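Local coordinates for protein 4-hydroxy-3-methylbut-2-enyl diphosphate reductase (Aquifex aeolicus, PDB 3DNF) that reduces (E)-4-hydroxy-3-methylbut-2-enyl diphosphate at an iron-sulfur cluster to isopentenyl and dimethylallyl diphosphate, the last step of the non-mevalonate route to isoprenoid precursors, at residues L22-L27 and K51-F56; G66-I71 and K90-T95; E152-E157 and A180-E185. One frame throughout, in Å; residues are numbered along the deposited sequence.

Interaction 1. Residues L22-L27 and K51-F56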
loop_
_atom_site.group_PDB
_atom_site.type_symbol
_atom_site.label_atom_id
_atom_site.label_comp_id
_atom_site.label_asym_id
_atom_site.label_seq_id
_atom_site.Cartn_x
_atom_site.Cartn_y
_atom_site.Cartn_z
ATOM N N LEU B 22 -4.850 -29.015 -22.171
ATOM C CA LEU B 22 -3.778 -29.932 -21.786
ATOM C C LEU B 22 -4.352 -31.281 -21.373
ATOM O O LEU B 22 -3.777 -32.328 -21.633
ATOM C CB LEU B 22 -2.960 -29.356 -20.604
ATOM C CG LEU B 22 -2.032 -28.186 -20.967
ATOM C CD1 LEU B 22 -1.374 -27.634 -19.732
ATOM C CD2 LEU B 22 -0.942 -28.580 -21.995
ATOM N N ALA B 23 -5.487 -31.251 -20.693
ATOM C CA ALA B 23 -6.152 -32.475 -20.229
ATOM C C ALA B 23 -6.596 -33.292 -21.447
ATOM O O ALA B 23 -6.338 -34.498 -21.540
ATOM C CB ALA B 23 -7.371 -32.091 -19.373
ATOM N N GLU B 24 -7.228 -32.620 -22.394
ATOM C CA GLU B 24 -7.719 -33.309 -23.583
ATOM C C GLU B 24 -6.540 -33.875 -24.371
ATOM O O GLU B 24 -6.574 -35.063 -24.830
ATOM C CB GLU B 24 -8.576 -32.365 -24.404
ATOM C CG GLU B 24 -9.938 -32.019 -23.750
ATOM C CD GLU B 24 -10.641 -30.860 -24.496
ATOM O OE1 GLU B 24 -10.018 -30.215 -25.382
ATOM O OE2 GLU B 24 -11.807 -30.547 -24.170
ATOM N N GLU B 25 -5.498 -33.068 -24.518
ATOM C CA GLU B 25 -4.345 -33.505 -25.325
ATOM C C GLU B 25 -3.590 -34.684 -24.698
ATOM O O GLU B 25 -3.016 -35.509 -25.436
ATOM C CB GLU B 25 -3.408 -32.343 -25.682
ATOM C CG GLU B 25 -3.954 -31.439 -26.809
ATOM C CD GLU B 25 -3.257 -31.606 -28.178
ATOM O OE1 GLU B 25 -2.829 -32.724 -28.552
ATOM O OE2 GLU B 25 -3.165 -30.587 -28.906
ATOM N N SER B 26 -3.599 -34.785 -23.379
ATOM C CA SER B 26 -2.882 -35.891 -22.668
ATOM C C SER B 26 -3.403 -37.272 -23.006
ATOM O O SER B 26 -2.691 -38.261 -22.846
ATOM C CB SER B 26 -2.885 -35.736 -21.148
ATOM O OG SER B 26 -4.177 -35.915 -20.572
ATOM N N LEU B 27 -4.639 -37.357 -23.502
ATOM C CA LEU B 27 -5.206 -38.650 -23.919
ATOM C C LEU B 27 -4.348 -39.290 -25.027
ATOM O O LEU B 27 -4.299 -40.492 -25.087
ATOM C CB LEU B 27 -6.629 -38.445 -24.422
ATOM C CG LEU B 27 -7.621 -38.119 -23.284
ATOM C CD1 LEU B 27 -8.889 -37.569 -24.015
ATOM C CD2 LEU B 27 -7.962 -39.368 -22.538
ATOM N N LYS B 51 -15.196 -36.418 -18.639
ATOM C CA LYS B 51 -15.295 -37.827 -18.219
ATOM C C LYS B 51 -15.663 -38.739 -19.425
ATOM O O LYS B 51 -15.059 -39.800 -19.643
ATOM C CB LYS B 51 -16.298 -37.967 -17.069
ATOM C CG LYS B 51 -16.343 -39.382 -16.488
ATOM C CD LYS B 51 -17.185 -39.412 -15.204
ATOM C CE LYS B 51 -17.132 -40.794 -14.506
ATOM N NZ LYS B 51 -17.576 -41.933 -15.386
ATOM N N ASN B 52 -16.606 -38.279 -20.230
ATOM C CA ASN B 52 -17.022 -39.014 -21.449
ATOM C C ASN B 52 -15.873 -39.183 -22.467
ATOM O O ASN B 52 -15.835 -40.155 -23.221
ATOM C CB ASN B 52 -18.245 -38.345 -22.051
ATOM C CG ASN B 52 -19.497 -38.612 -21.226
ATOM O OD1 ASN B 52 -19.539 -39.578 -20.463
ATOM N ND2 ASN B 52 -20.501 -37.785 -21.379
ATOM N N LEU B 53 -14.934 -38.246 -22.482
ATOM C CA LEU B 53 -13.711 -38.378 -23.313
ATOM C C LEU B 53 -12.649 -39.309 -22.761
ATOM O O LEU B 53 -11.702 -39.680 -23.493
ATOM C CB LEU B 53 -13.040 -37.005 -23.501
ATOM C CG LEU B 53 -13.684 -35.912 -24.320
ATOM C CD1 LEU B 53 -12.819 -34.653 -24.271
ATOM C CD2 LEU B 53 -13.923 -36.380 -25.774
ATOM N N GLY B 54 -12.747 -39.643 -21.479
ATOM C CA GLY B 54 -11.727 -40.422 -20.775
ATOM C C GLY B 54 -10.833 -39.635 -19.797
ATOM O O GLY B 54 -9.776 -40.125 -19.372
ATOM N N VAL B 55 -11.215 -38.406 -19.496
ATOM C CA VAL B 55 -10.520 -37.585 -18.489
ATOM C C VAL B 55 -11.349 -37.579 -17.193
ATOM O O VAL B 55 -12.382 -36.942 -17.117
ATOM C CB VAL B 55 -10.239 -36.153 -19.043
ATOM C CG1 VAL B 55 -9.637 -35.284 -17.945
ATOM C CG2 VAL B 55 -9.333 -36.219 -20.291
ATOM N N PHE B 56 -10.889 -38.340 -16.199
ATOM C CA PHE B 56 -11.686 -38.617 -15.002
ATOM C C PHE B 56 -11.256 -37.755 -13.853
ATOM O O PHE B 56 -10.088 -37.579 -13.630
ATOM C CB PHE B 56 -11.526 -40.085 -14.595
ATOM C CG PHE B 56 -12.006 -41.067 -15.659
ATOM C CD1 PHE B 56 -13.329 -41.467 -15.674
ATOM C CD2 PHE B 56 -11.152 -41.527 -16.669
ATOM C CE1 PHE B 56 -13.808 -42.352 -16.622
ATOM C CE2 PHE B 56 -11.624 -42.418 -17.627
ATOM C CZ PHE B 56 -12.958 -42.835 -17.599
#
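Ala23 in helix 14-26 and Leu27, one turn further along, face the corner where helix 44-53 ends and strand 55-57 begins; the CA atoms of Ala23 and Val55 are 6.9 Å apart. Gly54 makes that corner. With phi at 106° and two bonds back into the last helical turn, it closes helix 44-53 in a Schellman motif and sends the chain into the strand. Leu27 lies against the bend. Its CG is anti to its own carbonyl carbon (chi1 -72°), and the two methyls beyond it meet backbone oxygens: Leu27 CD1 is 3.6 Å from Leu53 O and Leu27 CD2 is 3.7 Å from Gly54 O. CD1 also reaches Leu53 CB, and Leu27 CG rests 3.9 Å from Val55 CG2. Val55 splits its two branches over the helix. Val55 CG2 passes between Leu27 CG and Ala23 O, approaching the oxygen to 3.7 Å; Val55 CG1 faces Ala23 CB at 4.2 Å. Farther out, Leu53 CD1 touches the aliphatic CG of Glu24 at 3.9 Å, the two side chains crossing obliquely. The carboxylate of Glu24 continues past this contact to a salt bridge with Arg49 of helix 44-53. Ala23 O, besides meeting the valine methyl, accepts a 2.8 Å bond from Ser26 OG within its own helix. The contact is thus carried by aliphatic carbons, several lying against backbone oxygens, with no direct polar bond between the two segments, so the fit rests on shape; the Glu24-Arg49 ion pair is a charged link between the same two helices beside it.

Interaction 2. Residues G66-I71 and K90-T95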
loop_
_atom_site.group_PDB
_atom_site.type_symbol
_atom_site.label_atom_id
_atom_site.label_comp_id
_atom_site.label_asym_id
_atom_site.label_seq_id
_atom_site.Cartn_x
_atom_site.Cartn_y
_atom_site.Cartn_z
ATOM N N GLY B 66 1.784 -45.573 -13.724
ATOM C CA GLY B 66 1.553 -45.552 -15.174
ATOM C C GLY B 66 0.358 -44.745 -15.591
ATOM O O GLY B 66 0.213 -44.440 -16.793
ATOM N N ASP B 67 -0.512 -44.410 -14.632
ATOM C CA ASP B 67 -1.631 -43.502 -14.924
ATOM C C ASP B 67 -1.166 -42.035 -15.095
ATOM O O ASP B 67 -0.069 -41.672 -14.687
ATOM C CB ASP B 67 -2.770 -43.565 -13.870
ATOM C CG ASP B 67 -3.561 -44.882 -13.910
ATOM O OD1 ASP B 67 -3.484 -45.650 -14.923
ATOM O OD2 ASP B 67 -4.276 -45.147 -12.917
ATOM N N THR B 68 -2.001 -41.214 -15.715
ATOM C CA THR B 68 -1.654 -39.794 -15.927
ATOM C C THR B 68 -2.462 -38.992 -14.915
ATOM O O THR B 68 -3.642 -39.270 -14.694
ATOM C CB THR B 68 -2.031 -39.324 -17.348
ATOM O OG1 THR B 68 -1.176 -39.971 -18.288
ATOM C CG2 THR B 68 -1.864 -37.767 -17.498
ATOM N N VAL B 69 -1.803 -38.059 -14.220
ATOM C CA VAL B 69 -2.568 -37.125 -13.386
ATOM C C VAL B 69 -2.260 -35.696 -13.813
ATOM O O VAL B 69 -1.119 -35.332 -14.106
ATOM C CB VAL B 69 -2.312 -37.295 -11.857
ATOM C CG1 VAL B 69 -2.914 -38.617 -11.338
ATOM C CG2 VAL B 69 -0.840 -37.212 -11.617
ATOM N N ILE B 70 -3.335 -34.906 -13.912
ATOM C CA ILE B 70 -3.264 -33.493 -14.336
ATOM C C ILE B 70 -3.452 -32.540 -13.159
ATOM O O ILE B 70 -4.517 -32.526 -12.478
ATOM C CB ILE B 70 -4.255 -33.189 -15.480
ATOM C CG1 ILE B 70 -3.978 -34.144 -16.675
ATOM C CG2 ILE B 70 -4.155 -31.703 -15.924
ATOM C CD1 ILE B 70 -5.226 -34.506 -17.437
ATOM N N ILE B 71 -2.407 -31.768 -12.894
ATOM C CA ILE B 71 -2.467 -30.749 -11.795
ATOM C C ILE B 71 -3.386 -29.615 -12.280
ATOM O O ILE B 71 -3.195 -29.133 -13.387
ATOM C CB ILE B 71 -1.077 -30.205 -11.484
ATOM C CG1 ILE B 71 -0.163 -31.364 -10.997
ATOM C CG2 ILE B 71 -1.157 -28.998 -10.442
ATOM C CD1 ILE B 71 1.269 -30.951 -10.670
ATOM N N LYS B 90 2.503 -40.384 -14.662
ATOM C CA LYS B 90 2.788 -39.312 -15.604
ATOM C C LYS B 90 2.061 -38.036 -15.167
ATOM O O LYS B 90 0.821 -37.986 -15.185
ATOM C CB LYS B 90 2.375 -39.715 -17.030
ATOM C CG LYS B 90 2.507 -38.592 -18.049
ATOM C CD LYS B 90 2.144 -39.062 -19.473
ATOM C CE LYS B 90 3.322 -39.875 -20.042
ATOM N NZ LYS B 90 3.106 -40.247 -21.474
ATOM N N VAL B 91 2.840 -37.037 -14.764
ATOM C CA VAL B 91 2.307 -35.831 -14.141
ATOM C C VAL B 91 2.324 -34.745 -15.189
ATOM O O VAL B 91 3.398 -34.363 -15.707
ATOM C CB VAL B 91 3.092 -35.414 -12.868
ATOM C CG1 VAL B 91 2.491 -34.081 -12.326
ATOM C CG2 VAL B 91 3.024 -36.546 -11.806
ATOM N N ILE B 92 1.130 -34.278 -15.534
ATOM C CA ILE B 92 0.961 -33.122 -16.410
ATOM C C ILE B 92 0.667 -31.876 -15.577
ATOM O O ILE B 92 -0.356 -31.797 -14.895
ATOM C CB ILE B 92 -0.193 -33.323 -17.404
ATOM C CG1 ILE B 92 -0.169 -34.740 -18.041
ATOM C CG2 ILE B 92 -0.266 -32.163 -18.435
ATOM C CD1 ILE B 92 0.422 -34.875 -19.395
ATOM N N ASP B 93 1.546 -30.893 -15.684
ATOM C CA ASP B 93 1.389 -29.704 -14.859
ATOM C C ASP B 93 0.588 -28.672 -15.626
ATOM O O ASP B 93 1.153 -27.981 -16.466
ATOM C CB ASP B 93 2.723 -29.098 -14.446
ATOM C CG ASP B 93 2.554 -27.944 -13.456
ATOM O OD1 ASP B 93 1.403 -27.718 -13.014
ATOM O OD2 ASP B 93 3.576 -27.362 -13.044
ATOM N N ALA B 94 -0.687 -28.502 -15.254
ATOM C CA ALA B 94 -1.535 -27.511 -15.892
ATOM C C ALA B 94 -1.789 -26.300 -14.967
ATOM O O ALA B 94 -2.725 -25.546 -15.174
ATOM C CB ALA B 94 -2.860 -28.121 -16.361
ATOM N N THR B 95 -0.954 -26.124 -13.942
ATOM C CA THR B 95 -0.968 -24.881 -13.175
ATOM C C THR B 95 -0.942 -23.655 -14.097
ATOM O O THR B 95 -0.130 -23.573 -15.007
ATOM C CB THR B 95 0.274 -24.806 -12.245
ATOM O OG1 THR B 95 0.312 -25.984 -11.460
ATOM C CG2 THR B 95 0.165 -23.577 -11.306
#
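Strands 68-71 and 90-93 are the two parallel strands of a beta-alpha-beta unit whose crossover is helix 78-86; strand 90-93 is the edge strand of its sheet within the chain. Lys90 N gives to Asp67 O, and Val69 N to Lys90 O at 2.8 Å. Val69 O then takes Ile92 N, and Ile71 N reaches Ile92 O at 2.9 Å, the donor nearly in line with the carbonyl. A weak bond from Ala94 N to Ile71 O ends the ladder. On the face toward helix 14-26, Thr68 CG2, anti to its backbone N, meets Ile92 CG1 at 3.5 Å, and Ile70 CG1 lies beside Ile92 CB. On the face toward helix 78-86, Ile71 CD1 packs on Val91 CG1 at 3.7 Å, while Ile71 CG2 sits 3.5 Å from Thr95 OG1. Asp93 OD1 is gripped twice by Thr95: OG1 donates at 2.6 Å to the syn lone pair, and N at 3.0 Å from above the carboxylate plane. The bond from Thr95 N makes an Asx turn, and the two bonds together probably help set the chain just ahead of Cys96 in the cluster pocket, an arrangement in which the carboxyl end of a parallel alpha/beta sheet leads into the active site.

Interaction 3. Residues E152-E157 and A180-E185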
loop_
_atom_site.group_PDB
_atom_site.type_symbol
_atom_site.label_atom_id
_atom_site.label_comp_id
_atom_site.label_asym_id
_atom_site.label_seq_id
_atom_site.Cartn_x
_atom_site.Cartn_y
_atom_site.Cartn_z
ATOM N N GLU B 152 1.249 -10.068 12.564
ATOM C CA GLU B 152 2.544 -10.741 12.549
ATOM C C GLU B 152 3.541 -10.104 11.550
ATOM O O GLU B 152 4.732 -10.015 11.837
ATOM C CB GLU B 152 2.362 -12.236 12.282
ATOM C CG GLU B 152 3.632 -13.074 12.362
ATOM C CD GLU B 152 4.093 -13.329 13.789
ATOM O OE1 GLU B 152 3.353 -12.990 14.746
ATOM O OE2 GLU B 152 5.215 -13.862 13.948
ATOM N N ALA B 153 3.053 -9.652 10.391
ATOM C CA ALA B 153 3.906 -8.981 9.433
ATOM C C ALA B 153 4.454 -7.653 9.979
ATOM O O ALA B 153 5.561 -7.256 9.621
ATOM C CB ALA B 153 3.159 -8.776 8.031
ATOM N N LEU B 154 3.696 -6.999 10.864
ATOM C CA LEU B 154 4.123 -5.710 11.437
ATOM C C LEU B 154 5.320 -5.829 12.388
ATOM O O LEU B 154 5.932 -4.824 12.759
ATOM C CB LEU B 154 2.948 -4.995 12.107
ATOM C CG LEU B 154 1.688 -4.769 11.252
ATOM C CD1 LEU B 154 0.749 -3.794 11.970
ATOM C CD2 LEU B 154 1.990 -4.291 9.794
ATOM N N LYS B 155 5.662 -7.062 12.746
ATOM C CA LYS B 155 6.822 -7.358 13.593
ATOM C C LYS B 155 8.116 -7.270 12.791
ATOM O O LYS B 155 9.200 -7.209 13.361
ATOM C CB LYS B 155 6.688 -8.764 14.189
ATOM C CG LYS B 155 5.572 -8.904 15.206
ATOM C CD LYS B 155 5.456 -10.353 15.629
ATOM C CE LYS B 155 4.392 -10.514 16.690
ATOM N NZ LYS B 155 4.181 -11.968 16.965
ATOM N N HIS B 156 8.009 -7.225 11.467
ATOM C CA HIS B 156 9.185 -7.267 10.609
ATOM C C HIS B 156 9.460 -5.903 10.001
ATOM O O HIS B 156 8.531 -5.124 9.783
ATOM C CB HIS B 156 8.979 -8.312 9.497
ATOM C CG HIS B 156 8.936 -9.705 10.024
ATOM N ND1 HIS B 156 7.790 -10.278 10.533
ATOM C CD2 HIS B 156 9.919 -10.613 10.204
ATOM C CE1 HIS B 156 8.064 -11.487 10.996
ATOM N NE2 HIS B 156 9.348 -11.722 10.783
ATOM N N GLU B 157 10.707 -5.654 9.629
ATOM C CA GLU B 157 11.057 -4.346 9.082
ATOM C C GLU B 157 10.879 -4.310 7.577
ATOM O O GLU B 157 10.686 -3.245 7.017
ATOM C CB GLU B 157 12.476 -3.975 9.447
ATOM C CG GLU B 157 12.619 -3.805 10.953
ATOM C CD GLU B 157 13.959 -3.242 11.363
ATOM O OE1 GLU B 157 14.935 -3.406 10.594
ATOM O OE2 GLU B 157 14.040 -2.648 12.468
ATOM N N ALA B 180 2.362 -0.602 4.771
ATOM C CA ALA B 180 3.331 0.458 4.448
ATOM C C ALA B 180 3.445 1.550 5.535
ATOM O O ALA B 180 4.497 2.183 5.709
ATOM C CB ALA B 180 2.986 1.080 3.129
ATOM N N LEU B 181 2.341 1.783 6.245
ATOM C CA LEU B 181 2.346 2.799 7.310
ATOM C C LEU B 181 3.094 2.322 8.536
ATOM O O LEU B 181 3.563 3.130 9.340
ATOM C CB LEU B 181 0.906 3.165 7.698
ATOM C CG LEU B 181 0.098 3.937 6.640
ATOM C CD1 LEU B 181 -1.224 4.412 7.268
ATOM C CD2 LEU B 181 0.888 5.116 6.103
ATOM N N TRP B 182 3.159 1.003 8.706
ATOM C CA TRP B 182 3.690 0.418 9.943
ATOM C C TRP B 182 5.103 -0.155 9.837
ATOM O O TRP B 182 5.796 -0.295 10.852
ATOM C CB TRP B 182 2.736 -0.654 10.463
ATOM C CG TRP B 182 1.485 -0.087 11.037
ATOM C CD1 TRP B 182 0.300 0.124 10.394
ATOM C CD2 TRP B 182 1.294 0.344 12.388
ATOM N NE1 TRP B 182 -0.621 0.660 11.263
ATOM C CE2 TRP B 182 -0.035 0.813 12.493
ATOM C CE3 TRP B 182 2.123 0.386 13.522
ATOM C CZ2 TRP B 182 -0.562 1.306 13.691
ATOM C CZ3 TRP B 182 1.606 0.895 14.714
ATOM C CH2 TRP B 182 0.275 1.350 14.789
ATOM N N VAL B 183 5.544 -0.502 8.632
ATOM C CA VAL B 183 6.870 -1.109 8.495
ATOM C C VAL B 183 7.823 -0.276 7.637
ATOM O O VAL B 183 7.385 0.507 6.789
ATOM C CB VAL B 183 6.861 -2.621 8.047
ATOM C CG1 VAL B 183 5.786 -3.485 8.796
ATOM C CG2 VAL B 183 6.732 -2.746 6.572
ATOM N N LYS B 184 9.120 -0.483 7.817
ATOM C CA LYS B 184 10.100 0.420 7.220
ATOM C C LYS B 184 10.138 0.340 5.704
ATOM O O LYS B 184 10.303 1.350 5.053
ATOM C CB LYS B 184 11.494 0.132 7.733
ATOM C CG LYS B 184 12.589 1.026 7.133
ATOM C CD LYS B 184 13.978 0.477 7.486
ATOM C CE LYS B 184 15.071 1.499 7.201
ATOM N NZ LYS B 184 16.084 1.520 8.322
ATOM N N GLU B 185 10.017 -0.880 5.184
ATOM C CA GLU B 185 10.196 -1.123 3.778
ATOM C C GLU B 185 9.235 -2.195 3.297
ATOM O O GLU B 185 9.163 -3.285 3.851
ATOM C CB GLU B 185 11.643 -1.518 3.505
ATOM C CG GLU B 185 11.866 -1.997 2.138
ATOM C CD GLU B 185 13.309 -2.314 1.857
ATOM O OE1 GLU B 185 14.210 -1.623 2.394
ATOM O OE2 GLU B 185 13.529 -3.256 1.068
HETATM O O HOH W 1 5.200 -2.311 12.997
#
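Ala153, in a short run of helical backbone, brings its carbonyl O to 3.9 Å from Val183 CG1, just past the end of helix 169-182, and rests its side chain on Phe115 and Val117 of strand 115-119. Leu154 makes the main apolar contact. Leu154 CD1 stands over one face of the Trp182 indole, 4.2 Å from the centroid of the five-membered ring and 23° off the normal, a CH-pi contact offset toward the rim. Leu154 CD2 lies between Trp182 CB, at 3.8 Å, and Val183 CG1. Beside this packing a water lies 2.6 Å from Leu154 O and 3.0 Å from Trp182 O, bridging the two backbones. Lys155 points away from the second segment and pairs with Glu152 on the far side of the turn. His156 stacks its ring on Phe115, and its carbonyl O is 3.3 Å from Val183 CG1; that methyl, anti to the valine carbonyl carbon (chi1 -44°), is thereby turned to this oxygen and to Leu154 CA. At Glu157 the backbone takes over: its O accepts from Glu185 N at 3.1 Å with the donor nearly in line with the carbonyl, and Lys184 CB lies close by. The second segment also borders the dimer interface, where Ala180 O bonds to Asn190 ND2 of the second subunit and Leu181 packs on Phe172 of that subunit. In the conformer given, Glu185 OE2 pairs with Arg158 and with Lys187 of the second subunit. The Glu157-Glu185 bond begins the pairing of strands 158-163 and 185-189, neighbours in a parallel sheet, and the arrangement is that of a beta-alpha-beta crossover where helix 169-182 turns back into its second strand.

In the fold
Interactions 1 and 2 belong to one alpha/beta lobe, their centres 11 Å apart, and they touch directly. Ile70 CD1 packs 3.6 Å from Ala23 CA, and Ile92 CD1 lies 3.8 Å from Ser26 CB, so helix 14-26 is shared: one side meets the 51-56 corner, another covers the sheet. Interaction 3 sits in a different lobe with its own four-stranded parallel sheet, its centre 47 Å from that of interaction 1 and 40 Å from that of interaction 2. The iron-sulfur cluster is about 8 Å from the side chain of Thr95 in interaction 2 and about 13 Å from that of Ala23 in interaction 1. Interaction 3 lies away from the active site, toward the second subunit.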